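Local coordinates for enoyl-acyl carrier protein reductase (Uncultured bacterium, PDB 6KIA) that probably reduces enoyl-acyl carrier protein intermediates of fatty acid synthesis, using NADH as cofactor, at residues I246-D249 against W254-Y257. Residues are numbered along the deposited sequence; the frame is centred on the assembly and turned at random.
Sequences ILID and WQTY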
loop_
_atom_site.group_PDB
_atom_site.type_symbol
_atom_site.label_atom_id
_atom_site.label_comp_id
_atom_site.label_asym_id
_atom_site.label_seq_id
_atom_site.Cartn_x
_atom_site.Cartn_y
_atom_site.Cartn_z
ATOM N N ILE A 246 -6.798 -13.317 -9.197
ATOM C CA ILE A 246 -6.946 -12.819 -10.547
ATOM C C ILE A 246 -7.373 -13.978 -11.448
ATOM O O ILE A 246 -7.177 -15.127 -11.074
ATOM C CB ILE A 246 -5.635 -12.186 -11.052
ATOM C CG1 ILE A 246 -4.574 -13.262 -11.383
ATOM C CG2 ILE A 246 -5.111 -11.127 -10.065
ATOM C CD1 ILE A 246 -3.234 -12.679 -11.864
ATOM N N LEU A 247 -7.909 -13.674 -12.627
ATOM C CA LEU A 247 -8.354 -14.712 -13.559
ATOM C C LEU A 247 -7.190 -15.518 -14.147
ATOM O O LEU A 247 -6.392 -15.002 -14.923
ATOM C CB LEU A 247 -9.137 -14.083 -14.700
ATOM C CG LEU A 247 -10.564 -13.783 -14.250
ATOM C CD1 LEU A 247 -11.322 -12.973 -15.295
ATOM C CD2 LEU A 247 -11.311 -15.075 -13.979
ATOM N N ILE A 248 -7.127 -16.784 -13.752
ATOM C CA ILE A 248 -6.197 -17.780 -14.302
ATOM C C ILE A 248 -7.080 -18.965 -14.715
ATOM O O ILE A 248 -7.846 -19.501 -13.894
ATOM C CB ILE A 248 -5.112 -18.186 -13.266
ATOM C CG1 ILE A 248 -4.258 -16.958 -12.914
ATOM C CG2 ILE A 248 -4.216 -19.306 -13.831
ATOM C CD1 ILE A 248 -3.290 -17.129 -11.737
ATOM N N ASP A 249 -7.047 -19.305 -16.005
ATOM C CA ASP A 249 -7.863 -20.394 -16.532
ATOM C C ASP A 249 -9.355 -20.143 -16.242
ATOM O O ASP A 249 -10.079 -21.044 -15.817
ATOM C CB ASP A 249 -7.393 -21.723 -15.926
ATOM C CG ASP A 249 -7.812 -22.931 -16.742
ATOM O OD1 ASP A 249 -8.117 -22.768 -17.946
ATOM O OD2 ASP A 249 -7.813 -24.047 -16.178
ATOM N N TRP A 254 -5.802 -17.054 -6.293
ATOM C CA TRP A 254 -4.849 -16.261 -5.543
ATOM C C TRP A 254 -3.467 -16.392 -6.141
ATOM O O TRP A 254 -3.021 -17.494 -6.489
ATOM C CB TRP A 254 -4.808 -16.680 -4.077
ATOM C CG TRP A 254 -3.861 -15.860 -3.267
ATOM C CD1 TRP A 254 -4.145 -14.687 -2.636
ATOM C CD2 TRP A 254 -2.478 -16.142 -2.988
ATOM N NE1 TRP A 254 -3.033 -14.217 -1.983
ATOM C CE2 TRP A 254 -1.993 -15.085 -2.184
ATOM C CE3 TRP A 254 -1.601 -17.178 -3.347
ATOM C CZ2 TRP A 254 -0.678 -15.027 -1.730
ATOM C CZ3 TRP A 254 -0.289 -17.128 -2.873
ATOM C CH2 TRP A 254 0.156 -16.062 -2.080
ATOM N N GLN A 255 -2.797 -15.254 -6.276
ATOM C CA GLN A 255 -1.409 -15.253 -6.675
ATOM C C GLN A 255 -0.770 -14.036 -6.024
ATOM O O GLN A 255 -1.435 -13.315 -5.266
ATOM C CB GLN A 255 -1.280 -15.238 -8.203
ATOM C CG GLN A 255 -2.089 -14.150 -8.905
ATOM C CD GLN A 255 -1.416 -12.783 -8.826
ATOM O OE1 GLN A 255 -0.381 -12.542 -9.459
ATOM N NE2 GLN A 255 -1.991 -11.890 -8.019
ATOM N N THR A 256 0.499 -13.805 -6.307
ATOM C CA THR A 256 1.246 -12.713 -5.667
ATOM C C THR A 256 2.430 -12.293 -6.523
ATOM O O THR A 256 2.917 -13.077 -7.329
ATOM C CB THR A 256 1.768 -13.122 -4.276
ATOM O OG1 THR A 256 2.374 -11.994 -3.623
ATOM C CG2 THR A 256 2.823 -14.249 -4.402
ATOM N N TYR A 257 2.911 -11.071 -6.303
ATOM C CA TYR A 257 4.254 -10.680 -6.701
ATOM C C TYR A 257 5.243 -11.308 -5.720
ATOM O O TYR A 257 5.006 -11.297 -4.512
ATOM C CB TYR A 257 4.400 -9.150 -6.682
ATOM C CG TYR A 257 5.846 -8.691 -6.743
ATOM C CD1 TYR A 257 6.495 -8.558 -7.963
ATOM C CD2 TYR A 257 6.554 -8.398 -5.575
ATOM C CE1 TYR A 257 7.829 -8.149 -8.034
ATOM C CE2 TYR A 257 7.871 -7.995 -5.635
ATOM C CZ TYR A 257 8.511 -7.865 -6.863
ATOM O OH TYR A 257 9.833 -7.455 -6.887
#
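Ile246 and Gln255 meet as a hydrophobic side chain laid across an amide one, touching both its CG and its carboxamide, their long directions crossing at about a right angle. The CD1 methyl of Ile246 lies 3.5 Å from CG of Gln255 and equally close to its amide carbon. Behind it, CG1 of Ile246 stands 3.6 Å from the same CG, while its other branch, CG2, faces the amide nitrogen NE2 of Gln255 at 3.8 Å. Gln255 reaches this place by a fold in its chain: chi2 of 79° bends the side chain, turning the carboxamide so that CD and NE2 lie against the branches of Ile246. Ile248 adds a looser touch, its CD1 coming to 4.3 Å of CG of Gln255.

The setting is a two-stranded antiparallel beta hairpin, strands 244-248 and 251-255, packed beside helix 339-351, whose Asn350 touches both isoleucines. Backbone hydrogen bonds of the ladder pair Ile246 with Gln253 and Gln255 with Thr244.

Polar bonding fixes the far end of the glutamine. OE1 hydrogen-bonds with Ser305 OG, and NE2 with Thr244 O and Glu290 OE2, so a buried carboxamide is satisfied at both its ends while CG and CD of Gln255 pack on Ile246. Past the strand, and internal to 254-257, Thr256 OG1 donates to the carbonyl O of Tyr257 at 2.9 Å, approaching from above the carbonyl plane; Thr256 OG1 is also hydrogen-bonded with Tyr241 OH and Trp364 NE1.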